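Local coordinates for protein ferredoxin component of carbazole 1,9a-dioxygenase (Nocardioides aromaticivorans, PDB 3GCE) that probably passes electrons, through its Rieske-type [2Fe-2S] cluster, to the terminal oxygenase component of carbazole 1,9a-dioxygenase, at residues 37-41 against 63-68; 11-15 against 28-32. All blocks are in the same frame, centred on the assembly; numbering follows the deposited sequence.

Contact 1 of 2, residues 37-41 against 63-68; sequences VVRDG and FHAESL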
ATOM      1  N   VAL A  37      -1.244  -1.569  -2.821  1.00 13.46           N
ATOM      2  CA  VAL A  37      -1.180  -0.404  -3.686  1.00 13.78           C
ATOM      3  C   VAL A  37      -2.522   0.311  -3.595  1.00 13.90           C
ATOM      4  O   VAL A  37      -3.563  -0.346  -3.596  1.00 13.30           O
ATOM      5  CB  VAL A  37      -0.789  -0.835  -5.140  1.00 13.84           C
ATOM      6  CG1 VAL A  37      -0.858   0.320  -6.120  1.00 14.02           C
ATOM      7  CG2 VAL A  37       0.623  -1.389  -5.121  1.00 12.44           C
ATOM      8  N   VAL A  38      -2.487   1.646  -3.463  1.00 13.67           N
ATOM      9  CA  VAL A  38      -3.692   2.439  -3.401  1.00 13.92           C
ATOM     10  C   VAL A  38      -3.513   3.787  -4.107  1.00 15.47           C
ATOM     11  O   VAL A  38      -2.475   4.438  -3.981  1.00 14.96           O
ATOM     12  CB  VAL A  38      -4.169   2.606  -1.915  1.00 14.14           C
ATOM     13  CG1 VAL A  38      -3.217   3.492  -1.107  1.00 14.95           C
ATOM     14  CG2 VAL A  38      -5.619   3.124  -1.850  1.00 12.21           C
ATOM     15  N   ARG A  39      -4.524   4.168  -4.882  1.00 16.80           N
ATOM     16  CA  ARG A  39      -4.577   5.463  -5.562  1.00 18.99           C
ATOM     17  C   ARG A  39      -5.302   6.469  -4.671  1.00 19.46           C
ATOM     18  O   ARG A  39      -6.322   6.147  -4.047  1.00 19.32           O
ATOM     19  CB  ARG A  39      -5.392   5.364  -6.848  1.00 18.05           C
ATOM     20  CG  ARG A  39      -4.695   4.862  -8.089  1.00 22.25           C
ATOM     21  CD  ARG A  39      -5.659   4.986  -9.313  1.00 21.15           C
ATOM     22  NE  ARG A  39      -5.946   6.376  -9.701  1.00 25.33           N
ATOM     23  CZ  ARG A  39      -6.823   6.754 -10.639  1.00 23.99           C
ATOM     24  NH1 ARG A  39      -7.558   5.865 -11.300  1.00 22.05           N
ATOM     25  NH2 ARG A  39      -6.971   8.038 -10.918  1.00 24.28           N
ATOM     26  N   ASP A  40      -4.765   7.676  -4.609  1.00 21.09           N
ATOM     27  CA  ASP A  40      -5.475   8.824  -4.080  1.00 22.85           C
ATOM     28  C   ASP A  40      -5.290   9.951  -5.104  1.00 23.14           C
ATOM     29  O   ASP A  40      -4.155  10.304  -5.444  1.00 22.70           O
ATOM     30  CB  ASP A  40      -4.892   9.231  -2.723  1.00 23.76           C
ATOM     31  CG  ASP A  40      -5.647  10.409  -2.087  1.00 26.65           C
ATOM     32  OD1 ASP A  40      -6.852  10.260  -1.784  1.00 28.87           O
ATOM     33  OD2 ASP A  40      -5.025  11.480  -1.906  1.00 29.13           O
ATOM     34  N   GLY A  41      -6.390  10.507  -5.620  1.00 23.62           N
ATOM     35  CA  GLY A  41      -6.277  11.492  -6.701  1.00 24.09           C
ATOM     36  C   GLY A  41      -5.538  10.821  -7.838  1.00 24.04           C
ATOM     37  O   GLY A  41      -5.914   9.728  -8.250  1.00 24.91           O
ATOM     38  N   PHE A  63      -9.276   2.151   3.801  1.00 14.69           N
ATOM     39  CA  PHE A  63      -8.419   3.273   3.447  1.00 15.35           C
ATOM     40  C   PHE A  63      -9.102   4.600   3.777  1.00 16.18           C
ATOM     41  O   PHE A  63     -10.252   4.811   3.416  1.00 15.69           O
ATOM     42  CB  PHE A  63      -7.987   3.204   1.969  1.00 15.40           C
ATOM     43  CG  PHE A  63      -7.104   4.344   1.538  1.00 15.64           C
ATOM     44  CD1 PHE A  63      -5.805   4.471   2.035  1.00 14.21           C
ATOM     45  CD2 PHE A  63      -7.568   5.288   0.624  1.00 17.49           C
ATOM     46  CE1 PHE A  63      -4.987   5.523   1.627  1.00 13.04           C
ATOM     47  CE2 PHE A  63      -6.752   6.354   0.204  1.00 16.15           C
ATOM     48  CZ  PHE A  63      -5.463   6.460   0.701  1.00 15.80           C
ATOM     49  N   HIS A  64      -8.362   5.476   4.460  1.00 15.78           N
ATOM     50  CA  HIS A  64      -8.832   6.779   4.864  1.00 16.72           C
ATOM     51  C   HIS A  64      -8.128   7.820   4.011  1.00 17.17           C
ATOM     52  O   HIS A  64      -7.003   8.215   4.312  1.00 16.27           O
ATOM     53  CB  HIS A  64      -8.570   7.021   6.368  1.00 16.27           C
ATOM     54  CG  HIS A  64      -9.265   6.041   7.257  1.00 17.60           C
ATOM     55  ND1 HIS A  64     -10.505   6.284   7.801  1.00 19.16           N
ATOM     56  CD2 HIS A  64      -8.913   4.798   7.664  1.00 17.50           C
ATOM     57  CE1 HIS A  64     -10.888   5.233   8.503  1.00 20.70           C
ATOM     58  NE2 HIS A  64      -9.941   4.318   8.437  1.00 17.98           N
ATOM     59  N   ALA A  65      -8.798   8.243   2.934  1.00 17.48           N
ATOM     60  CA  ALA A  65      -8.184   9.166   1.969  1.00 18.95           C
ATOM     61  C   ALA A  65      -7.810  10.499   2.616  1.00 19.35           C
ATOM     62  O   ALA A  65      -6.790  11.082   2.273  1.00 19.79           O
ATOM     63  CB  ALA A  65      -9.076   9.373   0.738  1.00 19.02           C
ATOM     64  N   GLU A  66      -8.607  10.958   3.574  1.00 20.25           N
ATOM     65  CA  GLU A  66      -8.408  12.293   4.167  1.00 20.92           C
ATOM     66  C   GLU A  66      -7.098  12.376   4.924  1.00 19.88           C
ATOM     67  O   GLU A  66      -6.478  13.439   4.976  1.00 20.52           O
ATOM     68  CB  GLU A  66      -9.534  12.634   5.146  1.00 21.89           C
ATOM     69  CG  GLU A  66     -10.676  11.614   5.205  1.00 29.62           C
ATOM     70  CD  GLU A  66     -10.373  10.329   6.019  1.00 34.89           C
ATOM     71  OE1 GLU A  66      -9.391  10.364   6.800  1.00 36.91           O
ATOM     72  OE2 GLU A  66     -11.076   9.293   5.862  1.00 38.67           O
ATOM     73  N   SER A  67      -6.707  11.265   5.555  1.00 18.17           N
ATOM     74  CA  SER A  67      -5.500  11.214   6.356  1.00 16.51           C
ATOM     75  C   SER A  67      -4.395  10.339   5.736  1.00 15.93           C
ATOM     76  O   SER A  67      -3.314  10.222   6.321  1.00 15.28           O
ATOM     77  CB  SER A  67      -5.839  10.746   7.784  1.00 17.34           C
ATOM     78  OG  SER A  67      -6.283   9.393   7.794  1.00 15.75           O
ATOM     79  N   LEU A  68      -4.668   9.749   4.558  1.00 14.45           N
ATOM     80  CA  LEU A  68      -3.729   8.845   3.833  1.00 13.71           C
ATOM     81  C   LEU A  68      -3.232   7.684   4.717  1.00 13.12           C
ATOM     82  O   LEU A  68      -2.027   7.369   4.757  1.00 12.31           O
ATOM     83  CB  LEU A  68      -2.553   9.619   3.163  1.00 13.84           C
ATOM     84  CG  LEU A  68      -2.938  10.569   1.998  1.00 14.18           C
ATOM     85  CD1 LEU A  68      -1.770  11.423   1.569  1.00 15.18           C
ATOM     86  CD2 LEU A  68      -3.535   9.833   0.761  1.00 13.09           C
TER
HETATM   87  O   HOH W   1      -6.108  12.983   0.423  1.00 37.39           O
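Packing between two antiparallel sheets of the Rieske fold joins strand 33-40, through Val38 and Asp40, to the end of strand 62-64 and the turn after it, where Phe63, Ala65 and Leu68 meet them. Strand 62-64 is an outer strand of the four-stranded sheet that also carries 69-71, 78-80 and 86-88, and no direct hydrogen bond crosses from one segment to the other.

The apolar half is a CH-pi contact. Val38 turns both methyls to one face of the Phe63 ring: CG2 stands 3.8 Å from the ring centroid and only 10° off the normal, while CG1 lies 3.8 Å from CE1, toward the rim. At chi1 69° CG2 stands anti to the backbone N and CG1 between the backbone N and the carbonyl carbon, which brings both methyls over the same face. On the ring's opposite face lies the backbone N of Ala65, offset toward the rim. Pro25 and Val81 also touch Phe63.

Further out, Asp40, with CG anti to the backbone N (chi1 -178°), extends its carboxylate toward Ala65 and Leu68. Its OD1 sits 3.5 Å from Ala65 CB, and its OD2 is equally close, 3.5 Å, to Leu68 CD2, the two side chains crossing at about a right angle. Tyr45 of strand 43-48 touches both Asp40 and Leu68.

A water supplies the polar link, donating to Asp40 OD2 at 3.0 Å and to Ala65 O at 2.7 Å. With both protons directed to acceptors, it lets a carboxylate and a carbonyl, which cannot bond each other directly, share one bridge, so this surface junction is apolar over the ring and water-mediated at its outer end.

Contact 2 of 2, residues 11-15 against 28-32; sequences PVRVA and FDVDG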
ATOM      1  N   PRO A  11      11.579  -2.961 -12.696  1.00 23.35           N
ATOM      2  CA  PRO A  11      10.508  -2.874 -11.712  1.00 21.19           C
ATOM      3  C   PRO A  11       9.424  -3.928 -11.997  1.00 19.62           C
ATOM      4  O   PRO A  11       9.605  -4.771 -12.884  1.00 17.74           O
ATOM      5  CB  PRO A  11       9.970  -1.468 -11.921  1.00 20.44           C
ATOM      6  CG  PRO A  11      10.178  -1.202 -13.349  1.00 22.65           C
ATOM      7  CD  PRO A  11      11.428  -1.956 -13.760  1.00 22.95           C
ATOM      8  N   VAL A  12       8.329  -3.884 -11.237  1.00 18.12           N
ATOM      9  CA  VAL A  12       7.195  -4.768 -11.461  1.00 17.76           C
ATOM     10  C   VAL A  12       5.976  -3.927 -11.884  1.00 17.47           C
ATOM     11  O   VAL A  12       5.586  -3.004 -11.161  1.00 17.53           O
ATOM     12  CB  VAL A  12       6.898  -5.571 -10.170  1.00 18.25           C
ATOM     13  CG1 VAL A  12       5.658  -6.429 -10.309  1.00 17.40           C
ATOM     14  CG2 VAL A  12       8.164  -6.394  -9.753  1.00 17.78           C
ATOM     15  N   ARG A  13       5.387  -4.228 -13.039  1.00 16.39           N
ATOM     16  CA  ARG A  13       4.193  -3.510 -13.488  1.00 15.86           C
ATOM     17  C   ARG A  13       3.034  -4.236 -12.835  1.00 16.02           C
ATOM     18  O   ARG A  13       2.863  -5.442 -13.059  1.00 15.97           O
ATOM     19  CB  ARG A  13       3.964  -3.527 -15.020  1.00 16.93           C
ATOM     20  CG  ARG A  13       2.717  -2.635 -15.368  1.00 17.62           C
ATOM     21  CD  ARG A  13       1.696  -3.059 -16.429  1.00 22.49           C
ATOM     22  NE  ARG A  13       0.745  -4.024 -15.939  1.00 25.54           N
ATOM     23  CZ  ARG A  13      -0.558  -4.113 -16.246  1.00 20.51           C
ATOM     24  NH1 ARG A  13      -1.199  -3.258 -17.034  1.00 21.61           N
ATOM     25  NH2 ARG A  13      -1.225  -5.079 -15.695  1.00 21.99           N
ATOM     26  N   VAL A  14       2.246  -3.522 -12.040  1.00 15.53           N
ATOM     27  CA  VAL A  14       1.155  -4.166 -11.300  1.00 15.63           C
ATOM     28  C   VAL A  14      -0.201  -3.963 -11.945  1.00 16.62           C
ATOM     29  O   VAL A  14      -1.073  -4.823 -11.836  1.00 16.79           O
ATOM     30  CB  VAL A  14       1.117  -3.714  -9.819  1.00 15.57           C
ATOM     31  CG1 VAL A  14       2.394  -4.200  -9.104  1.00 14.64           C
ATOM     32  CG2 VAL A  14       0.963  -2.198  -9.703  1.00 13.95           C
ATOM     33  N   ALA A  15      -0.378  -2.821 -12.599  1.00 16.35           N
ATOM     34  CA  ALA A  15      -1.661  -2.451 -13.162  1.00 18.93           C
ATOM     35  C   ALA A  15      -1.534  -1.143 -13.920  1.00 19.88           C
ATOM     36  O   ALA A  15      -0.508  -0.462 -13.829  1.00 19.14           O
ATOM     37  CB  ALA A  15      -2.710  -2.308 -12.034  1.00 19.23           C
ATOM     38  N   PHE A  28      -0.641  -6.851  -4.635  1.00 18.09           N
ATOM     39  CA  PHE A  28       0.059  -7.435  -5.769  1.00 18.55           C
ATOM     40  C   PHE A  28       1.319  -8.114  -5.275  1.00 19.33           C
ATOM     41  O   PHE A  28       1.928  -7.689  -4.275  1.00 18.81           O
ATOM     42  CB  PHE A  28       0.451  -6.351  -6.748  1.00 17.46           C
ATOM     43  CG  PHE A  28      -0.714  -5.666  -7.394  1.00 17.36           C
ATOM     44  CD1 PHE A  28      -1.448  -6.305  -8.385  1.00 17.04           C
ATOM     45  CD2 PHE A  28      -1.086  -4.371  -7.005  1.00 18.70           C
ATOM     46  CE1 PHE A  28      -2.532  -5.670  -8.991  1.00 18.76           C
ATOM     47  CE2 PHE A  28      -2.176  -3.733  -7.597  1.00 17.98           C
ATOM     48  CZ  PHE A  28      -2.899  -4.382  -8.594  1.00 17.04           C
ATOM     49  N   ASP A  29       1.717  -9.172  -5.976  1.00 20.90           N
ATOM     50  CA  ASP A  29       3.031  -9.767  -5.779  1.00 22.80           C
ATOM     51  C   ASP A  29       4.097  -8.938  -6.473  1.00 23.53           C
ATOM     52  O   ASP A  29       4.037  -8.722  -7.687  1.00 24.33           O
ATOM     53  CB  ASP A  29       3.103 -11.204  -6.292  1.00 23.96           C
ATOM     54  CG  ASP A  29       4.531 -11.714  -6.328  1.00 27.86           C
ATOM     55  OD1 ASP A  29       5.126 -11.829  -5.248  1.00 34.09           O
ATOM     56  OD2 ASP A  29       5.084 -11.961  -7.425  1.00 35.79           O
ATOM     57  N   VAL A  30       5.078  -8.483  -5.698  1.00 22.95           N
ATOM     58  CA  VAL A  30       6.167  -7.725  -6.226  1.00 23.00           C
ATOM     59  C   VAL A  30       7.422  -8.521  -5.881  1.00 24.58           C
ATOM     60  O   VAL A  30       7.989  -8.358  -4.803  1.00 23.63           O
ATOM     61  CB  VAL A  30       6.199  -6.280  -5.640  1.00 22.92           C
ATOM     62  CG1 VAL A  30       7.413  -5.505  -6.145  1.00 22.03           C
ATOM     63  CG2 VAL A  30       4.910  -5.504  -6.008  1.00 20.86           C
ATOM     64  N   ASP A  31       7.830  -9.406  -6.794  1.00 25.93           N
ATOM     65  CA  ASP A  31       9.073 -10.166  -6.612  1.00 27.74           C
ATOM     66  C   ASP A  31       9.064 -11.005  -5.342  1.00 27.04           C
ATOM     67  O   ASP A  31      10.045 -11.011  -4.603  1.00 27.93           O
ATOM     68  CB  ASP A  31      10.258  -9.201  -6.528  1.00 28.03           C
ATOM     69  CG  ASP A  31      11.174  -9.300  -7.715  1.00 33.91           C
ATOM     70  OD1 ASP A  31      10.714  -9.027  -8.865  1.00 36.99           O
ATOM     71  OD2 ASP A  31      12.368  -9.642  -7.481  1.00 38.20           O
ATOM     72  N   GLY A  32       7.958 -11.684  -5.073  1.00 26.96           N
ATOM     73  CA  GLY A  32       7.846 -12.504  -3.875  1.00 27.32           C
ATOM     74  C   GLY A  32       7.258 -11.781  -2.680  1.00 26.88           C
ATOM     75  O   GLY A  32       6.776 -12.437  -1.750  1.00 27.69           O
TER
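Val14 lies over one face of the Phe28 ring, its CB 3.7 Å from the centroid and 16° off the normal, a CH-pi contact set toward the rim on the CG and CD2 side. CG1 of the valine reaches back to Phe28 CB at 3.7 Å, whereas CG2 follows the ring along CD2 and CE2. Phe28 has CG anti to its own carbonyl carbon (chi1 -65°), which carries the ring beneath Val14 and on toward the next residue: Ala15 CB comes within 4.0 Å of CZ. The carbonyl O of Val14 also approaches the ring, 3.3 Å from CE1.

Strands 12-15 and 28-30 run antiparallel, at 174°, but their axes stay 8.0 Å apart and no hydrogen bond joins the two segments. They belong to two different three-stranded sheets of the Rieske domain, each an outermost strand of its own, and the interface is mainly side-chain packing, with the carbonyl oxygens of Val14 and Asp29 also in contact. Strand 106-109, partner of the first, contributes Val109, which touches both Val14 and Val30.

Toward the start of strand 12-15, Val12 takes over. Its CG2 meets Val30 CG1 at 3.8 Å as the two valines cross, and the same methyl passes 3.8 Å from Asp31 OD1 at the exposed turn, where Pro111 touches Val12 and Asp31 alike.

In the fold
Contact 2 (11-15 with 28-32) is complete in sequence before the first residue of contact 1 (37-41 with 63-68). Their centres lie about 20 Å apart, with the chain's centre between them, yet both draw on the sheet formed by strands 26-30, 33-40 and 43-48. Strands 26-30 and 33-40 are neighbours in it, and Val37 CG2 touches Phe28 CD2 at 3.9 Å. That middle sheet thus packs against the sheet of strand 12-16 through contact 2 and against the sheet of strand 62-64 through contact 1. The latter sheet lies on the cluster side, with the Phe63 side chain about 11 Å from that of the cluster-binding Cys72.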